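Local coordinates for protein NAD-dependent aldehyde dehydrogenase (Sinorhizobium meliloti, PDB 3U4J) that probably oxidises aldehydes, handing the electrons to NAD or NADP as other aldehyde dehydrogenases do, and binds a calcium ion, at residues Q24-D28 with G29-D33; E209-E213 with A214-D218; V250-G253 with T254-E258; Q277-F280 with A281-L285; G344-S348 with E349-E353. One frame throughout, in Å; residues are numbered along the deposited sequence.

Overall arrangement
The five contacts are all local, and they show how an aldehyde dehydrogenase shapes its turns, helices and helix ends. Interactions 1 and 2 form one neighbourhood, with centres 12 Å apart: Arg212 at the end of helix 202-214 reaches the hairpin. Interaction 3 lies in a helix that meets the second subunit, and its centre is 23 Å from that of interaction 5, the start of helix 349-364. Interaction 4 is a strand-to-helix turn on the opposite side of the chain's centre from interactions 1 and 2, with its centre 51 Å from that of interaction 1. All five lie away from the calcium site of Leu17 and Glu50.

Interaction 1 (Q24-D28 with G29-D33); sequences QMLVD and GKSVD
Gln24 and Asp33 face each other at the open end of a short hairpin, where Gln24 NE2 donates to Asp33 OD1 at 3.2 Å with an N-H...O angle of 157°. The amide reaches this oxygen from above the carboxylate plane, 63° out of it, while its own oxygen OE1 rests 3.4 Å from Ser31 CB. Gln24 CG stands beside the backbone N (chi1 -72°), and the extended chain beyond it carries the amide across to the partner strand. A leucine here would probably leave Asp33 OD1 without its amide donor, although the salt bridge of that oxygen to Arg22 could still hold it. A water ties the same end together, hydrogen-bonded to Gln24 O at 2.9 Å and to Ser31 OG at 2.8 Å.

The backbone sets these groups opposite one another. Met25 pairs with Val32 and Val27 with Lys30 as antiparallel hydrogen-bonded pairs, the latter with Val27 N 2.9 Å from Lys30 O, and a type I' turn through Asp28 and Gly29 closes the loop. Leu26 folds CD1 to 3.5 Å from Gly29 C, on the face that also bears Ser31. On the other face Val27 CG2 and Val32 CG2 meet at 4.2 Å, their side chains crossing at about a right angle, and the selenomethionine Met25 brings CE to 3.6 Å from Asp33 O.

The two faces have different neighbours. Met25 and Val27 pack on helix 60-75, and Lys72 there pairs with Asp28, whereas Leu26 lies on helix 202-214, whose Arg212 bonds Gly29 O and Ser31 OG.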
loop_
_atom_site.group_PDB
_atom_site.type_symbol
_atom_site.label_atom_id
_atom_site.label_comp_id
_atom_site.label_asym_id
_atom_site.label_seq_id
_atom_site.Cartn_x
_atom_site.Cartn_y
_atom_site.Cartn_z
ATOM N N GLN A 24 -22.976 18.101 -31.078
ATOM C CA GLN A 24 -23.583 16.794 -31.255
ATOM C C GLN A 24 -23.156 15.815 -30.159
ATOM O O GLN A 24 -22.058 15.945 -29.572
ATOM C CB GLN A 24 -23.211 16.236 -32.625
ATOM C CG GLN A 24 -23.922 16.938 -33.814
ATOM C CD GLN A 24 -23.540 16.289 -35.121
ATOM O OE1 GLN A 24 -22.371 16.330 -35.535
ATOM N NE2 GLN A 24 -24.508 15.641 -35.762
HETATM N N MSE A 25 -24.014 14.828 -29.898
HETATM C CA MSE A 25 -23.648 13.719 -29.025
HETATM C C MSE A 25 -22.501 12.949 -29.645
HETATM O O MSE A 25 -22.208 13.114 -30.834
HETATM C CB MSE A 25 -24.849 12.815 -28.758
HETATM C CG MSE A 25 -25.951 13.539 -27.986
HETATM SE SE MSE A 25 -27.360 12.255 -27.487
HETATM C CE MSE A 25 -28.379 12.165 -29.127
ATOM N N LEU A 26 -21.825 12.131 -28.856
ATOM C CA LEU A 26 -20.755 11.346 -29.430
ATOM C C LEU A 26 -20.904 9.924 -28.950
ATOM O O LEU A 26 -20.756 9.646 -27.782
ATOM C CB LEU A 26 -19.396 11.987 -29.111
ATOM C CG LEU A 26 -18.000 11.404 -29.416
ATOM C CD1 LEU A 26 -17.919 10.168 -30.245
ATOM C CD2 LEU A 26 -17.043 12.519 -29.898
ATOM N N VAL A 27 -21.216 9.021 -29.881
ATOM C CA VAL A 27 -21.513 7.640 -29.571
ATOM C C VAL A 27 -20.774 6.717 -30.532
ATOM O O VAL A 27 -20.894 6.864 -31.751
ATOM C CB VAL A 27 -23.047 7.403 -29.660
ATOM C CG1 VAL A 27 -23.396 5.948 -29.438
ATOM C CG2 VAL A 27 -23.777 8.282 -28.629
ATOM N N ASP A 28 -20.013 5.778 -29.982
ATOM C CA ASP A 28 -19.259 4.781 -30.754
ATOM C C ASP A 28 -18.352 5.490 -31.747
ATOM O O ASP A 28 -18.221 5.070 -32.902
ATOM C CB ASP A 28 -20.206 3.800 -31.495
ATOM C CG ASP A 28 -19.526 2.513 -31.872
ATOM O OD1 ASP A 28 -18.494 2.187 -31.247
ATOM O OD2 ASP A 28 -20.041 1.788 -32.771
ATOM N N GLY A 29 -17.787 6.607 -31.304
ATOM C CA GLY A 29 -16.821 7.349 -32.099
ATOM C C GLY A 29 -17.404 8.297 -33.113
ATOM O O GLY A 29 -16.628 8.968 -33.805
ATOM N N LYS A 30 -18.752 8.359 -33.208
ATOM C CA LYS A 30 -19.460 9.199 -34.213
ATOM C C LYS A 30 -20.208 10.343 -33.560
ATOM O O LYS A 30 -20.882 10.153 -32.561
ATOM C CB LYS A 30 -20.507 8.407 -35.032
ATOM C CG LYS A 30 -20.067 7.099 -35.652
ATOM C CD LYS A 30 -19.248 7.268 -36.909
ATOM C CE LYS A 30 -18.929 5.885 -37.507
ATOM N NZ LYS A 30 -17.475 5.780 -37.853
ATOM N N SER A 31 -20.122 11.527 -34.151
ATOM C CA SER A 31 -20.943 12.648 -33.716
ATOM C C SER A 31 -22.362 12.499 -34.296
ATOM O O SER A 31 -22.541 12.340 -35.506
ATOM C CB SER A 31 -20.309 13.965 -34.135
ATOM O OG SER A 31 -19.047 14.152 -33.489
ATOM N N VAL A 32 -23.368 12.522 -33.434
ATOM C CA VAL A 32 -24.725 12.180 -33.858
ATOM C C VAL A 32 -25.748 13.120 -33.231
ATOM O O VAL A 32 -25.512 13.668 -32.151
ATOM C CB VAL A 32 -25.127 10.705 -33.537
ATOM C CG1 VAL A 32 -24.332 9.724 -34.366
ATOM C CG2 VAL A 32 -24.986 10.378 -32.049
ATOM N N ASP A 33 -26.877 13.289 -33.922
ATOM C CA ASP A 33 -28.021 14.009 -33.393
ATOM C C ASP A 33 -28.869 13.024 -32.607
ATOM O O ASP A 33 -28.633 11.820 -32.658
ATOM C CB ASP A 33 -28.864 14.568 -34.545
ATOM C CG ASP A 33 -28.110 15.584 -35.388
ATOM O OD1 ASP A 33 -27.420 16.447 -34.818
ATOM O OD2 ASP A 33 -28.214 15.504 -36.630
HETATM O O HOH W 1 -19.602 15.136 -30.903
#

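Interaction 2 (E209-E213 with A214-D218); sequences ELARE and AGIPD
A Schellman motif ends helix 202-214, with Ile216 and Gly215 bonding back to the last turn. Ile216 N donates to Ala211 O at 3.0 Å, and Gly215 N to Arg212 O at 3.0 Å, the latter donor standing 63° out of the carbonyl plane; a further bond from Gly215 N to Ala211 O is weak. Just before it, Ala214 N still makes an ordinary helical bond to Leu210 O, at 2.8 Å. Gly215 makes the reversal with a positive phi of 101°, where a side chain would jam against the carbonyl of Ala214.

The same turn brings Ile216 and Ala211 together. Ile216 CB lies 3.4 Å from Ala211 O; with CG1 beside the backbone N (chi1 -66°), the chain runs on to bring CD1 to Ala211 CB at 3.9 Å. Helix 84-100 covers this end, Ile216 touching Leu90 and Ala214 touching Val94, while the carboxylate of Glu213 forms a salt bridge with Arg101.

A glycine at the C' position followed by an apolar residue is the hallmark of the Schellman ending, here turning the chain from helix 202-214 toward strand 221-223.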
loop_
_atom_site.group_PDB
_atom_site.type_symbol
_atom_site.label_atom_id
_atom_site.label_comp_id
_atom_site.label_asym_id
_atom_site.label_seq_id
_atom_site.Cartn_x
_atom_site.Cartn_y
_atom_site.Cartn_z
ATOM N N GLU A 209 -14.730 14.720 -27.628
ATOM C CA GLU A 209 -14.142 14.950 -28.951
ATOM C C GLU A 209 -12.616 14.974 -28.865
ATOM O O GLU A 209 -11.931 14.461 -29.750
ATOM C CB GLU A 209 -14.715 16.223 -29.598
ATOM C CG GLU A 209 -16.232 16.085 -29.894
ATOM C CD GLU A 209 -16.865 17.368 -30.437
ATOM O OE1 GLU A 209 -16.261 18.462 -30.327
ATOM O OE2 GLU A 209 -17.997 17.301 -30.957
ATOM N N LEU A 210 -12.085 15.543 -27.788
ATOM C CA LEU A 210 -10.621 15.475 -27.554
ATOM C C LEU A 210 -10.135 14.042 -27.342
ATOM O O LEU A 210 -9.078 13.661 -27.869
ATOM C CB LEU A 210 -10.190 16.368 -26.393
ATOM C CG LEU A 210 -10.531 17.855 -26.551
ATOM C CD1 LEU A 210 -9.963 18.665 -25.389
ATOM C CD2 LEU A 210 -10.031 18.393 -27.871
ATOM N N ALA A 211 -10.886 13.240 -26.585
ATOM C CA ALA A 211 -10.546 11.817 -26.448
ATOM C C ALA A 211 -10.515 11.116 -27.813
ATOM O O ALA A 211 -9.604 10.303 -28.111
ATOM C CB ALA A 211 -11.532 11.080 -25.466
ATOM N N ARG A 212 -11.492 11.428 -28.655
ATOM C CA ARG A 212 -11.505 10.850 -30.020
ATOM C C ARG A 212 -10.272 11.340 -30.788
ATOM O O ARG A 212 -9.578 10.564 -31.445
ATOM C CB ARG A 212 -12.785 11.257 -30.769
ATOM C CG ARG A 212 -12.892 10.661 -32.169
ATOM C CD ARG A 212 -14.264 10.948 -32.797
ATOM N NE ARG A 212 -14.593 12.376 -32.899
ATOM C CZ ARG A 212 -15.819 12.825 -33.184
ATOM N NH1 ARG A 212 -16.811 11.949 -33.393
ATOM N NH2 ARG A 212 -16.059 14.129 -33.252
ATOM N N GLU A 213 -9.991 12.637 -30.687
ATOM C CA GLU A 213 -8.822 13.233 -31.379
ATOM C C GLU A 213 -7.474 12.605 -30.932
ATOM O O GLU A 213 -6.558 12.427 -31.748
ATOM C CB GLU A 213 -8.832 14.763 -31.175
ATOM C CG GLU A 213 -7.764 15.574 -31.934
ATOM C CD GLU A 213 -8.089 17.089 -31.943
ATOM O OE1 GLU A 213 -9.180 17.477 -31.448
ATOM O OE2 GLU A 213 -7.269 17.900 -32.452
ATOM N N ALA A 214 -7.373 12.262 -29.648
ATOM C CA ALA A 214 -6.181 11.619 -29.081
ATOM C C ALA A 214 -6.009 10.179 -29.563
ATOM O O ALA A 214 -4.933 9.612 -29.397
ATOM C CB ALA A 214 -6.230 11.637 -27.542
ATOM N N GLY A 215 -7.071 9.575 -30.099
ATOM C CA GLY A 215 -7.013 8.188 -30.583
ATOM C C GLY A 215 -7.609 7.165 -29.619
ATOM O O GLY A 215 -7.349 5.975 -29.737
ATOM N N ILE A 216 -8.379 7.618 -28.634
ATOM C CA ILE A 216 -9.035 6.672 -27.721
ATOM C C ILE A 216 -10.057 5.902 -28.541
ATOM O O ILE A 216 -10.798 6.520 -29.320
ATOM C CB ILE A 216 -9.624 7.369 -26.454
ATOM C CG1 ILE A 216 -8.447 7.923 -25.623
ATOM C CG2 ILE A 216 -10.410 6.396 -25.605
ATOM C CD1 ILE A 216 -8.826 8.563 -24.257
ATOM N N PRO A 217 -10.066 4.557 -28.422
ATOM C CA PRO A 217 -10.922 3.694 -29.244
ATOM C C PRO A 217 -12.396 4.066 -29.147
ATOM O O PRO A 217 -12.876 4.477 -28.089
ATOM C CB PRO A 217 -10.684 2.309 -28.640
ATOM C CG PRO A 217 -9.264 2.397 -28.131
ATOM C CD PRO A 217 -9.258 3.747 -27.493
ATOM N N ASP A 218 -13.073 3.965 -30.277
ATOM C CA ASP A 218 -14.505 4.214 -30.403
ATOM C C ASP A 218 -15.282 3.502 -29.280
ATOM O O ASP A 218 -15.000 2.330 -28.973
ATOM C CB ASP A 218 -14.958 3.668 -31.762
ATOM C CG ASP A 218 -14.552 4.574 -32.932
ATOM O OD1 ASP A 218 -13.934 5.635 -32.695
ATOM O OD2 ASP A 218 -14.877 4.235 -34.097
#

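Interaction 3 (V250-G253 with T254-E258); sequences VRVG and TKLGE
Residues Val250 to Glu258 run through two turns of regular alpha-helix, in which Thr254 N donates to Val250 O at 2.9 Å and Leu256 N to Val252 O at 3.0 Å, each nearly straight. Gly257 N closes on Gly253 O at 2.7 Å, whereas the corresponding bond from Lys255 N to Arg251 O, at 3.4 Å, is weak.

Arg251 O has a second donor, and it comes from a side chain. Thr254 OG1 gives its proton to this oxygen at 2.9 Å, arriving 47° out of the carbonyl plane. Its first torsion (chi1 62°) sets OG1 between the backbone N and the carbonyl carbon, turned back toward the preceding turn, and puts CG2 beside the N. The methyl is thereby pressed tightly against Val250 O, at 2.9 Å, and meets Val250 CG1 at 3.7 Å, the two branched side chains lying aslant. A valine in place of Thr254 would probably leave Arg251 O with just the weak bond from Lys255 N in this turn, having removed the hydroxyl that grips it. On another side of the helix Val252 CG1 and Leu256 CD1 come within 4.4 Å, a looser apolar pair one turn apart.

These two sets of side chains have different surroundings. Val252 and Leu256 rest on Phe246 of strand 243-247; Val250 packs on Val264 and Thr254 on Ala261 of the second subunit. Helix 250-261 thus serves as the crossover of a beta-alpha-beta unit between parallel strands 243-247 and 266-270, one that also takes part in the contact between subunits, as in other aldehyde dehydrogenases.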
loop_
_atom_site.group_PDB
_atom_site.type_symbol
_atom_site.label_atom_id
_atom_site.label_comp_id
_atom_site.label_asym_id
_atom_site.label_seq_id
_atom_site.Cartn_x
_atom_site.Cartn_y
_atom_site.Cartn_z
ATOM N N VAL A 250 -28.625 15.897 -3.294
ATOM C CA VAL A 250 -29.089 14.749 -2.514
ATOM C C VAL A 250 -30.427 14.207 -3.034
ATOM O O VAL A 250 -30.585 13.001 -3.167
ATOM C CB VAL A 250 -29.171 15.095 -0.987
ATOM C CG1 VAL A 250 -29.726 13.930 -0.182
ATOM C CG2 VAL A 250 -27.784 15.479 -0.453
ATOM N N ARG A 251 -31.392 15.078 -3.353
ATOM C CA ARG A 251 -32.723 14.570 -3.781
ATOM C C ARG A 251 -32.650 13.713 -5.036
ATOM O O ARG A 251 -33.299 12.683 -5.110
ATOM C CB ARG A 251 -33.782 15.672 -3.981
ATOM C CG ARG A 251 -33.978 16.647 -2.819
ATOM C CD ARG A 251 -34.083 15.997 -1.412
ATOM N NE ARG A 251 -33.891 17.013 -0.364
ATOM C CZ ARG A 251 -34.866 17.764 0.149
ATOM N NH1 ARG A 251 -36.124 17.614 -0.274
ATOM N NH2 ARG A 251 -34.585 18.664 1.091
ATOM N N VAL A 252 -31.867 14.152 -6.022
ATOM C CA VAL A 252 -31.697 13.406 -7.273
ATOM C C VAL A 252 -30.830 12.160 -7.075
ATOM O O VAL A 252 -31.146 11.086 -7.611
ATOM C CB VAL A 252 -31.158 14.303 -8.432
ATOM C CG1 VAL A 252 -30.872 13.471 -9.708
ATOM C CG2 VAL A 252 -32.173 15.401 -8.776
ATOM N N GLY A 253 -29.755 12.281 -6.289
ATOM C CA GLY A 253 -28.896 11.124 -6.014
ATOM C C GLY A 253 -29.590 9.981 -5.280
ATOM O O GLY A 253 -29.377 8.807 -5.585
ATOM N N THR A 254 -30.415 10.318 -4.296
ATOM C CA THR A 254 -31.132 9.309 -3.539
ATOM C C THR A 254 -32.079 8.561 -4.495
ATOM O O THR A 254 -32.112 7.330 -4.499
ATOM C CB THR A 254 -31.938 9.921 -2.376
ATOM O OG1 THR A 254 -32.907 10.800 -2.924
ATOM C CG2 THR A 254 -31.055 10.730 -1.420
ATOM N N LYS A 255 -32.804 9.301 -5.327
ATOM C CA LYS A 255 -33.702 8.674 -6.299
ATOM C C LYS A 255 -32.959 7.739 -7.251
ATOM O O LYS A 255 -33.397 6.614 -7.478
ATOM C CB LYS A 255 -34.492 9.740 -7.081
ATOM C CG LYS A 255 -35.383 9.181 -8.217
ATOM C CD LYS A 255 -36.211 10.303 -8.892
ATOM C CE LYS A 255 -37.412 10.760 -8.019
ATOM N NZ LYS A 255 -37.046 11.621 -6.829
ATOM N N LEU A 256 -31.835 8.200 -7.814
ATOM C CA LEU A 256 -31.030 7.331 -8.690
ATOM C C LEU A 256 -30.442 6.160 -7.961
ATOM O O LEU A 256 -30.357 5.083 -8.515
ATOM C CB LEU A 256 -29.924 8.105 -9.412
ATOM C CG LEU A 256 -30.437 9.048 -10.506
ATOM C CD1 LEU A 256 -29.224 9.695 -11.112
ATOM C CD2 LEU A 256 -31.250 8.321 -11.601
ATOM N N GLY A 257 -30.035 6.392 -6.716
ATOM C CA GLY A 257 -29.566 5.334 -5.834
ATOM C C GLY A 257 -30.627 4.252 -5.640
ATOM O O GLY A 257 -30.346 3.070 -5.797
ATOM N N GLU A 258 -31.862 4.643 -5.337
ATOM C CA GLU A 258 -32.896 3.614 -5.110
ATOM C C GLU A 258 -33.127 2.781 -6.372
ATOM O O GLU A 258 -33.265 1.553 -6.299
ATOM C CB GLU A 258 -34.214 4.225 -4.662
ATOM C CG GLU A 258 -34.077 5.376 -3.670
ATOM C CD GLU A 258 -35.411 6.049 -3.391
ATOM O OE1 GLU A 258 -36.441 5.328 -3.337
ATOM O OE2 GLU A 258 -35.422 7.283 -3.191
#

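Interaction 4 (Q277-F280 with A281-L285); sequences QIVF and ADADL
Val279 and Ala283 meet across the turn that leads out of strand 275-279, with Val279 CG1 3.8 Å from Ala283 CB. The valine turns this methyl directly away from its own nitrogen (chi1 -172°), which is what aims it at the alanine. Ala283 CB also sits against Phe280 O, at 3.2 Å. That carbonyl receives Ala283 N at 2.9 Å, closing a type I beta turn from Phe280 to Ala283; the donor lies 49° out of the carbonyl plane.

Asp282, inside the turn, holds its carboxylate between its backbone N and carbonyl carbon (chi1 62°), a folded position that brings OD1 to 3.7 Å from Phe280 CB. The polar role of OD1 lies elsewhere, in a hydrogen bond with Ser436 OG, which anchors the turn to the chain just beyond strand 431-435. Phe280 sends its ring away from the turn to meet Phe413 edge-to-face, while Val279 packs among Leu310, Leu320 and Trp435.

After the turn, Asp284 takes the N-cap position of helix 285-297, its OD2 accepting from Ala287 N. Parallel strands 275-279 and 307-313 flank that helix in sequence, so the turn is the strand-to-helix connection of a beta-alpha-beta unit.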
loop_
_atom_site.group_PDB
_atom_site.type_symbol
_atom_site.label_atom_id
_atom_site.label_comp_id
_atom_site.label_asym_id
_atom_site.label_seq_id
_atom_site.Cartn_x
_atom_site.Cartn_y
_atom_site.Cartn_z
ATOM N N GLN A 277 -16.947 26.657 8.079
ATOM C CA GLN A 277 -15.595 27.071 8.409
ATOM C C GLN A 277 -15.575 27.529 9.875
ATOM O O GLN A 277 -16.383 28.376 10.280
ATOM C CB GLN A 277 -15.123 28.208 7.510
ATOM C CG GLN A 277 -15.145 27.861 6.022
ATOM C CD GLN A 277 -14.092 28.610 5.243
ATOM O OE1 GLN A 277 -12.893 28.392 5.440
ATOM N NE2 GLN A 277 -14.529 29.476 4.316
ATOM N N ILE A 278 -14.639 26.989 10.646
ATOM C CA ILE A 278 -14.544 27.288 12.078
ATOM C C ILE A 278 -13.322 28.152 12.232
ATOM O O ILE A 278 -12.233 27.743 11.826
ATOM C CB ILE A 278 -14.342 26.012 12.945
ATOM C CG1 ILE A 278 -15.510 25.014 12.805
ATOM C CG2 ILE A 278 -14.223 26.406 14.443
ATOM C CD1 ILE A 278 -15.705 24.458 11.394
ATOM N N VAL A 279 -13.522 29.346 12.796
ATOM C CA VAL A 279 -12.467 30.306 12.991
ATOM C C VAL A 279 -12.293 30.543 14.492
ATOM O O VAL A 279 -13.173 31.104 15.186
ATOM C CB VAL A 279 -12.732 31.629 12.270
ATOM C CG1 VAL A 279 -11.492 32.550 12.350
ATOM C CG2 VAL A 279 -13.083 31.360 10.823
ATOM N N PHE A 280 -11.153 30.063 14.981
ATOM C CA PHE A 280 -10.796 30.217 16.378
ATOM C C PHE A 280 -10.144 31.540 16.610
ATOM O O PHE A 280 -9.553 32.127 15.692
ATOM C CB PHE A 280 -9.874 29.068 16.819
ATOM C CG PHE A 280 -10.602 27.796 17.004
ATOM C CD1 PHE A 280 -11.274 27.535 18.186
ATOM C CD2 PHE A 280 -10.650 26.847 15.976
ATOM C CE1 PHE A 280 -11.969 26.335 18.362
ATOM C CE2 PHE A 280 -11.340 25.649 16.138
ATOM C CZ PHE A 280 -11.984 25.384 17.341
ATOM N N ALA A 281 -10.248 31.994 17.859
ATOM C CA ALA A 281 -9.703 33.274 18.285
ATOM C C ALA A 281 -8.224 33.439 17.950
ATOM O O ALA A 281 -7.758 34.557 17.722
ATOM C CB ALA A 281 -9.951 33.475 19.794
ATOM N N ASP A 282 -7.480 32.338 17.869
ATOM C CA ASP A 282 -6.049 32.433 17.579
ATOM C C ASP A 282 -5.711 32.269 16.094
ATOM O O ASP A 282 -4.553 32.044 15.741
ATOM C CB ASP A 282 -5.251 31.423 18.425
ATOM C CG ASP A 282 -5.632 29.988 18.137
ATOM O OD1 ASP A 282 -6.217 29.684 17.062
ATOM O OD2 ASP A 282 -5.348 29.152 19.009
ATOM N N ALA A 283 -6.708 32.379 15.217
ATOM C CA ALA A 283 -6.448 32.304 13.778
ATOM C C ALA A 283 -5.687 33.541 13.259
ATOM O O ALA A 283 -5.668 34.600 13.919
ATOM C CB ALA A 283 -7.749 32.094 12.994
ATOM N N ASP A 284 -5.035 33.398 12.109
ATOM C CA ASP A 284 -4.537 34.545 11.356
ATOM C C ASP A 284 -5.787 35.226 10.773
ATOM O O ASP A 284 -6.450 34.705 9.862
ATOM C CB ASP A 284 -3.561 34.105 10.254
ATOM C CG ASP A 284 -2.996 35.286 9.422
ATOM O OD1 ASP A 284 -1.769 35.350 9.239
ATOM O OD2 ASP A 284 -3.740 36.151 8.924
ATOM N N LEU A 285 -6.141 36.374 11.335
ATOM C CA LEU A 285 -7.410 37.006 11.016
ATOM C C LEU A 285 -7.540 37.459 9.559
ATOM O O LEU A 285 -8.591 37.262 8.954
ATOM C CB LEU A 285 -7.652 38.196 11.932
ATOM C CG LEU A 285 -9.127 38.510 12.186
ATOM C CD1 LEU A 285 -9.736 37.404 13.062
ATOM C CD2 LEU A 285 -9.244 39.846 12.895
#

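Interaction 5 (G344-S348 with E349-E353); sequences GAMIS and EAHAE
Ile347 lays its CG2 methyl against the base of the His351 side chain, 3.7 Å from His351 CB, the two groups meeting at a slant. From another direction comes Met346, a selenomethionine, whose SE reaches 4.1 Å from His351 CD2. Its chain crosses that of the histidine at about a right angle, and SE stands 5.1 Å from the centroid of the His351 ring, an oblique selenium-aromatic approach. Lower down the same side chain, Met346 CG packs on Ala352 CB at 3.8 Å. The ring comes to lie by Met346 and Ile347 because CG is trans to the backbone N (chi1 -171°).

Ser348, the N-cap residue, holds the first turn with both its hydroxyl and its carbonyl oxygen. Ser348 OG accepts from His351 N at 3.0 Å and an N-H...O angle of 157°, while Ser348 O accepts from Ala352 N, also at 3.0 Å. The hydroxyl is folded over the helix start (chi1 73°), which also places OG 3.5 Å from His351 CB.

Neighbours outside fix the rest. His351 NE2 is hydrogen-bonded to Phe404 O and its ring meets Trp171 edge-to-face, two contacts that would hold the imidazole against rotation; Glu349 forms a salt bridge with Arg375, and Arg42 bonds to Ile347 O. A serine N-cap is a classic start to an alpha-helix, here helix 349-364, and Met346 and Ile347 add side-chain contacts to its first turn.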
loop_
_atom_site.group_PDB
_atom_site.type_symbol
_atom_site.label_atom_id
_atom_site.label_comp_id
_atom_site.label_asym_id
_atom_site.label_seq_id
_atom_site.Cartn_x
_atom_site.Cartn_y
_atom_site.Cartn_z
ATOM N N GLY A 344 -19.453 35.340 -10.631
ATOM C CA GLY A 344 -20.296 35.435 -11.826
ATOM C C GLY A 344 -21.789 35.286 -11.585
ATOM O O GLY A 344 -22.332 35.812 -10.606
ATOM N N ALA A 345 -22.455 34.582 -12.494
ATOM C CA ALA A 345 -23.914 34.618 -12.570
ATOM C C ALA A 345 -24.531 33.428 -11.858
ATOM O O ALA A 345 -23.857 32.406 -11.659
ATOM C CB ALA A 345 -24.360 34.653 -14.070
HETATM N N MSE A 346 -25.804 33.559 -11.481
HETATM C CA MSE A 346 -26.623 32.419 -11.067
HETATM C C MSE A 346 -26.919 31.578 -12.317
HETATM O O MSE A 346 -27.120 32.135 -13.407
HETATM C CB MSE A 346 -27.974 32.879 -10.474
HETATM C CG MSE A 346 -27.933 33.657 -9.160
HETATM SE SE MSE A 346 -27.310 32.551 -7.630
HETATM C CE MSE A 346 -25.431 32.898 -7.892
ATOM N N ILE A 347 -26.990 30.257 -12.160
ATOM C CA ILE A 347 -27.142 29.358 -13.313
ATOM C C ILE A 347 -28.479 29.548 -14.085
ATOM O O ILE A 347 -28.521 29.399 -15.321
ATOM C CB ILE A 347 -26.974 27.881 -12.898
ATOM C CG1 ILE A 347 -26.681 27.000 -14.124
ATOM C CG2 ILE A 347 -28.205 27.370 -12.114
ATOM C CD1 ILE A 347 -25.282 27.167 -14.696
ATOM N N SER A 348 -29.556 29.875 -13.360
ATOM C CA SER A 348 -30.864 29.981 -13.998
ATOM C C SER A 348 -31.778 30.912 -13.207
ATOM O O SER A 348 -31.477 31.268 -12.062
ATOM C CB SER A 348 -31.528 28.613 -14.169
ATOM O OG SER A 348 -31.979 28.118 -12.916
ATOM N N GLU A 349 -32.873 31.333 -13.833
ATOM C CA GLU A 349 -33.845 32.172 -13.120
ATOM C C GLU A 349 -34.483 31.351 -11.988
ATOM O O GLU A 349 -34.667 31.864 -10.888
ATOM C CB GLU A 349 -34.902 32.744 -14.101
ATOM C CG GLU A 349 -36.094 33.458 -13.425
ATOM C CD GLU A 349 -35.758 34.848 -12.872
ATOM O OE1 GLU A 349 -35.058 35.624 -13.555
ATOM O OE2 GLU A 349 -36.221 35.179 -11.745
ATOM N N ALA A 350 -34.790 30.077 -12.245
ATOM C CA ALA A 350 -35.363 29.207 -11.195
ATOM C C ALA A 350 -34.393 29.094 -10.011
ATOM O O ALA A 350 -34.804 29.194 -8.841
ATOM C CB ALA A 350 -35.734 27.803 -11.741
ATOM N N HIS A 351 -33.097 28.956 -10.303
ATOM C CA HIS A 351 -32.133 28.858 -9.209
ATOM C C HIS A 351 -32.016 30.166 -8.427
ATOM O O HIS A 351 -32.000 30.139 -7.202
ATOM C CB HIS A 351 -30.755 28.398 -9.700
ATOM C CG HIS A 351 -29.811 28.091 -8.585
ATOM N ND1 HIS A 351 -29.945 26.978 -7.790
ATOM C CD2 HIS A 351 -28.731 28.762 -8.116
ATOM C CE1 HIS A 351 -28.985 26.969 -6.881
ATOM N NE2 HIS A 351 -28.237 28.046 -7.053
ATOM N N ALA A 352 -31.931 31.296 -9.138
ATOM C CA ALA A 352 -31.877 32.610 -8.487
ATOM C C ALA A 352 -33.093 32.838 -7.554
ATOM O O ALA A 352 -32.939 33.350 -6.448
ATOM C CB ALA A 352 -31.753 33.746 -9.535
ATOM N N GLU A 353 -34.283 32.456 -8.007
ATOM C CA GLU A 353 -35.507 32.580 -7.192
ATOM C C GLU A 353 -35.436 31.714 -5.924
ATOM O O GLU A 353 -35.793 32.169 -4.841
ATOM C CB GLU A 353 -36.763 32.265 -8.012
ATOM C CG GLU A 353 -37.136 33.403 -9.005
ATOM C CD GLU A 353 -38.128 32.986 -10.126
ATOM O OE1 GLU A 353 -38.578 31.814 -10.174
ATOM O OE2 GLU A 353 -38.462 33.852 -10.975
#